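Long-range contacts in putative glycoside hydrolase (Bacteroides thetaiotaomicron VPI-5482, PDB 3HBZ), which binds calcium and is a putative glycoside hydrolase that may play a role in carbohydrate metabolism: residues A[144-149]-A[162-167]; A[214-219]-A[331-336]. All coordinates share one frame; numbering follows the deposited sequence.

Contacts 1 and 2 both lie in the putative carbohydrate metabolism domain. Along the chain they come in series: contact 1 closes before contact 2 opens. Contact 1 is local and joins the two arms of a beta hairpin, strands 147-150 and 158-165. Contact 2 pairs strand 210-220 with strand 328-338, more than 100 residues further on. Their centres are 20 Å apart. Their nearest atoms are about 6 Å apart and do not touch. Strands 158-165 and 328-338 are antiparallel neighbours, so the hairpin is joined edge to edge with the strand that carries the calcium ligand Asp-332. The domain is thus built from both near and distant parts of the chain.

Contact 1 of 2, residues A[144-149]-A[162-167]; sequences DYPTFQ and VTRSTG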
# COMPACT_ATOMS: atom_id res chain seq x y z
N ASP A 144 -0.90 -7.33 16.72
CA ASP A 144 0.40 -6.88 17.20
C ASP A 144 1.13 -6.04 16.13
O ASP A 144 2.21 -5.48 16.39
CB ASP A 144 1.27 -8.09 17.55
CG ASP A 144 0.72 -8.93 18.70
OD1 ASP A 144 -0.02 -8.42 19.56
OD2 ASP A 144 1.08 -10.14 18.74
N TYR A 145 0.58 -5.98 14.93
CA TYR A 145 1.21 -5.23 13.86
C TYR A 145 0.91 -3.71 13.98
O TYR A 145 0.02 -3.28 14.73
CB TYR A 145 0.73 -5.72 12.51
CG TYR A 145 1.31 -7.04 12.09
CD1 TYR A 145 0.88 -8.23 12.65
CD2 TYR A 145 2.31 -7.10 11.09
CE1 TYR A 145 1.42 -9.45 12.25
CE2 TYR A 145 2.88 -8.32 10.70
CZ TYR A 145 2.44 -9.48 11.29
OH TYR A 145 2.97 -10.67 10.87
N PRO A 146 1.69 -2.88 13.26
CA PRO A 146 1.46 -1.44 13.29
C PRO A 146 0.14 -1.01 12.64
O PRO A 146 -0.40 0.06 12.98
CB PRO A 146 2.66 -0.87 12.50
CG PRO A 146 3.74 -1.94 12.67
CD PRO A 146 2.93 -3.24 12.53
N THR A 147 -0.37 -1.86 11.75
CA THR A 147 -1.54 -1.53 10.96
C THR A 147 -2.56 -2.66 11.18
O THR A 147 -2.29 -3.81 10.82
CB THR A 147 -1.17 -1.42 9.53
OG1 THR A 147 -0.20 -0.39 9.34
CG2 THR A 147 -2.44 -1.09 8.65
N PHE A 148 -3.70 -2.34 11.80
CA PHE A 148 -4.77 -3.33 12.03
C PHE A 148 -6.14 -2.71 12.01
O PHE A 148 -6.28 -1.50 11.83
CB PHE A 148 -4.54 -4.11 13.34
CG PHE A 148 -4.50 -3.24 14.60
CD1 PHE A 148 -3.33 -2.55 14.96
CD2 PHE A 148 -5.61 -3.11 15.43
CE1 PHE A 148 -3.27 -1.77 16.09
CE2 PHE A 148 -5.56 -2.32 16.57
CZ PHE A 148 -4.39 -1.65 16.91
N GLN A 149 -7.16 -3.55 12.13
CA GLN A 149 -8.54 -3.09 12.14
C GLN A 149 -9.10 -3.07 13.55
O GLN A 149 -8.89 -4.03 14.29
CB GLN A 149 -9.40 -4.02 11.30
CG GLN A 149 -10.81 -3.49 11.01
CD GLN A 149 -11.64 -4.47 10.22
OE1 GLN A 149 -11.58 -5.67 10.48
NE2 GLN A 149 -12.44 -3.98 9.25
N VAL A 162 -0.72 2.10 14.90
CA VAL A 162 -0.02 2.20 16.18
C VAL A 162 1.49 2.01 15.95
O VAL A 162 1.88 1.02 15.44
CB VAL A 162 -0.52 1.19 17.21
CG1 VAL A 162 0.30 1.26 18.53
CG2 VAL A 162 -2.00 1.40 17.54
N THR A 163 2.29 2.97 16.36
CA THR A 163 3.76 2.91 16.28
C THR A 163 4.27 1.89 17.27
O THR A 163 3.96 1.94 18.46
CB THR A 163 4.37 4.29 16.55
OG1 THR A 163 3.89 5.21 15.54
CG2 THR A 163 5.95 4.27 16.50
N ARG A 164 5.01 0.91 16.76
CA ARG A 164 5.43 -0.25 17.53
C ARG A 164 6.93 -0.27 17.69
O ARG A 164 7.67 0.19 16.79
CB ARG A 164 5.07 -1.50 16.77
CG ARG A 164 3.60 -1.66 16.54
CD ARG A 164 2.82 -1.79 17.83
NE ARG A 164 1.53 -2.29 17.42
CZ ARG A 164 0.73 -3.10 18.11
NH1 ARG A 164 1.02 -3.54 19.34
NH2 ARG A 164 -0.39 -3.48 17.52
N SER A 165 7.40 -0.88 18.77
CA SER A 165 8.80 -1.29 18.85
C SER A 165 9.07 -2.43 17.86
O SER A 165 8.23 -3.34 17.70
CB SER A 165 9.15 -1.80 20.25
OG SER A 165 10.46 -2.32 20.22
N THR A 166 10.24 -2.41 17.23
CA THR A 166 10.68 -3.51 16.36
C THR A 166 11.59 -4.49 17.10
O THR A 166 12.18 -5.39 16.48
CB THR A 166 11.47 -2.97 15.20
OG1 THR A 166 12.56 -2.21 15.73
CG2 THR A 166 10.62 -2.10 14.33
N GLY A 167 11.76 -4.29 18.41
CA GLY A 167 12.52 -5.22 19.24
C GLY A 167 14.03 -5.19 18.93
O GLY A 167 14.53 -4.35 18.19
O HOH W 1 -0.76 -5.66 20.24
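At the open end of the beta hairpin of strands 147-150 and 158-165, Val-162 bonds to Pro-146, and Arg-164 reaches over to Asp-144 and Tyr-145. Val-162 N gives a nearly straight hydrogen bond of 2.8 Å to Pro-146 O. Arg-164 bends at its second torsion (chi2 -63°), which brings the guanidinium against the carbonyls of Asp-144 and Tyr-145. Arg-164 NH2 bonds to Tyr-145 O at 2.8 Å, and its NE adds a weak bond to the same oxygen at 3.2 Å. NH2 stands above the plane of that carbonyl, 39° out of it. Asp-144 O lies 3.2 Å above the guanidinium plane, over its centre, without a hydrogen bond. NH2 also bonds to Asp-143 O. A water in the guanidinium plane links NH1 to Asp-144 OD1, while Asp-144 OD2 accepts from Lys-140 N and Thr-141 N. Phe-148 CE1 sits 3.6 Å from Arg-164 NH2, with ring and guanidinium planes 56° apart. Val-162 CG2 meets the ring edge, 3.7 Å from Phe-148 CE1. Pro-146 CG packs 3.9 Å from Arg-164 CG. A leucine at Arg-164 would probably leave the carbonyls of Tyr-145 and Asp-143 without this donor and break the water bridge to Asp-144. The arrangement is that of an antiparallel beta hairpin whose open end is clasped by an arginine on the loop carbonyls.

Contact 2 of 2, residues A[214-219]-A[331-336]; sequences AGYYKY and IDEVEL. With CA (calcium ion), chain B.
Gly-215 packs directly against Glu-333 and Val-334 at a beta bulge between two antiparallel strands. Ala-214 pairs with Glu-335, and Tyr-216 with Asp-332, each as a hydrogen-bonded pair; one residue, Gly-215, lies between them on one strand and two on the other. The bulge is the tight part. Gly-215 CA is 3.9 Å from Val-334 CA and 3.3 Å from Glu-333 O, and a beta carbon on Gly-215 would run into Val-334 CG2. Tyr-216 N bonds to Asp-332 O at 3.0 Å. On the buried face Ile-331 CG1 lies anti to the carbonyl carbon (chi1 -68°), and Ile-331 CD1 at its end touches Tyr-217 CB at 3.7 Å.

Asp-332 is buried too. It grips the calcium ion with OD1 at 2.5 Å and OD2 at 2.6 Å. These metal bonds, Glu-333 N on OD1 and Lys-154 N on OD2 together hold its carboxylate. Asn-101, Glu-103, Thr-155, Lys-157 and a water also bind the metal.

Tyr-216, Glu-333 and Glu-335 form the looser, partly exposed side. Glu-333 OE1 comes no closer than 3.8 Å to Tyr-216 CE1, with carboxylate and ring planes at right angles. Lys-154 joins them, by a salt bridge to OE1 and a cation-pi contact with the tyrosine. Glu-333 OE2 bonds to Thr-155 OG1. Strand 210-220 runs between strands 328-338 and 281-290, and strand 328-338 pairs in turn with strands 158-165 and 99-100.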
# COMPACT_ATOMS: atom_id res chain seq x y z
N ALA A 214 -11.06 14.11 2.63
CA ALA A 214 -11.87 14.37 3.81
C ALA A 214 -12.05 13.08 4.60
O ALA A 214 -11.93 12.01 4.03
CB ALA A 214 -13.27 14.94 3.40
N GLY A 215 -12.26 13.21 5.91
CA GLY A 215 -12.55 12.06 6.75
C GLY A 215 -12.48 12.40 8.21
O GLY A 215 -12.46 13.58 8.56
N TYR A 216 -12.47 11.37 9.06
CA TYR A 216 -12.39 11.59 10.49
C TYR A 216 -11.21 10.87 11.13
O TYR A 216 -10.84 9.77 10.70
CB TYR A 216 -13.69 11.11 11.16
CG TYR A 216 -14.84 11.99 10.82
CD1 TYR A 216 -15.57 11.78 9.65
CD2 TYR A 216 -15.19 13.08 11.64
CE1 TYR A 216 -16.63 12.60 9.33
CE2 TYR A 216 -16.27 13.90 11.32
CZ TYR A 216 -16.96 13.65 10.15
OH TYR A 216 -18.00 14.44 9.79
N TYR A 217 -10.68 11.46 12.22
CA TYR A 217 -9.62 10.82 12.97
C TYR A 217 -9.73 11.04 14.46
O TYR A 217 -10.40 11.95 14.92
CB TYR A 217 -8.23 11.24 12.49
CG TYR A 217 -7.77 12.56 13.03
CD1 TYR A 217 -8.26 13.76 12.50
CD2 TYR A 217 -6.83 12.63 14.06
CE1 TYR A 217 -7.83 14.99 12.98
CE2 TYR A 217 -6.42 13.85 14.57
CZ TYR A 217 -6.92 15.04 14.01
OH TYR A 217 -6.52 16.25 14.51
N LYS A 218 -9.04 10.17 15.17
CA LYS A 218 -8.69 10.33 16.56
C LYS A 218 -7.17 10.11 16.64
O LYS A 218 -6.60 9.32 15.85
CB LYS A 218 -9.39 9.29 17.45
CG LYS A 218 -10.88 9.45 17.64
CD LYS A 218 -11.45 8.36 18.54
CE LYS A 218 -12.92 8.60 18.87
NZ LYS A 218 -13.58 7.50 19.62
N TYR A 219 -6.53 10.75 17.61
CA TYR A 219 -5.09 10.59 17.77
C TYR A 219 -4.63 10.75 19.21
O TYR A 219 -5.05 11.69 19.91
CB TYR A 219 -4.33 11.57 16.88
CG TYR A 219 -2.81 11.38 16.92
CD1 TYR A 219 -2.24 10.28 16.31
CD2 TYR A 219 -1.97 12.27 17.60
CE1 TYR A 219 -0.87 10.05 16.34
CE2 TYR A 219 -0.54 12.05 17.64
CZ TYR A 219 -0.02 10.93 17.03
OH TYR A 219 1.32 10.66 16.97
N ILE A 331 -8.65 6.05 11.96
CA ILE A 331 -9.15 6.72 10.78
C ILE A 331 -10.44 6.07 10.35
O ILE A 331 -10.54 4.83 10.39
CB ILE A 331 -8.14 6.63 9.61
CG1 ILE A 331 -6.86 7.46 9.88
CG2 ILE A 331 -8.78 7.00 8.29
CD1 ILE A 331 -7.05 9.00 9.80
N ASP A 332 -11.45 6.87 10.02
CA ASP A 332 -12.68 6.33 9.48
C ASP A 332 -13.39 7.30 8.55
O ASP A 332 -13.15 8.52 8.58
CB ASP A 332 -13.62 5.91 10.61
CG ASP A 332 -14.53 4.71 10.22
OD1 ASP A 332 -14.43 4.24 9.07
OD2 ASP A 332 -15.37 4.27 11.06
N GLU A 333 -14.28 6.75 7.71
CA GLU A 333 -15.17 7.53 6.83
C GLU A 333 -14.41 8.53 5.95
O GLU A 333 -14.69 9.74 5.95
CB GLU A 333 -16.24 8.26 7.66
CG GLU A 333 -17.18 7.35 8.40
CD GLU A 333 -18.34 8.07 9.11
OE1 GLU A 333 -18.44 9.32 9.01
OE2 GLU A 333 -19.17 7.39 9.76
N VAL A 334 -13.46 8.04 5.18
CA VAL A 334 -12.63 8.93 4.40
C VAL A 334 -13.20 8.96 2.99
O VAL A 334 -13.71 7.96 2.50
CB VAL A 334 -11.13 8.45 4.35
CG1 VAL A 334 -10.27 9.35 3.48
CG2 VAL A 334 -10.56 8.39 5.74
N GLU A 335 -13.02 10.10 2.33
CA GLU A 335 -13.41 10.23 0.94
C GLU A 335 -12.35 10.98 0.14
O GLU A 335 -11.89 12.05 0.52
CB GLU A 335 -14.77 10.97 0.83
CG GLU A 335 -15.28 10.89 -0.55
CD GLU A 335 -16.68 11.43 -0.75
OE1 GLU A 335 -17.28 11.96 0.21
OE2 GLU A 335 -17.17 11.29 -1.90
N LEU A 336 -12.00 10.44 -1.02
CA LEU A 336 -11.28 11.22 -2.04
C LEU A 336 -12.30 11.94 -2.94
O LEU A 336 -12.99 11.31 -3.77
CB LEU A 336 -10.38 10.28 -2.85
CG LEU A 336 -9.54 10.96 -3.93
CD1 LEU A 336 -8.66 12.07 -3.34
CD2 LEU A 336 -8.73 9.86 -4.70
CA CA B . -16.06 2.39 9.36
O HOH W 2 -17.66 3.73 8.22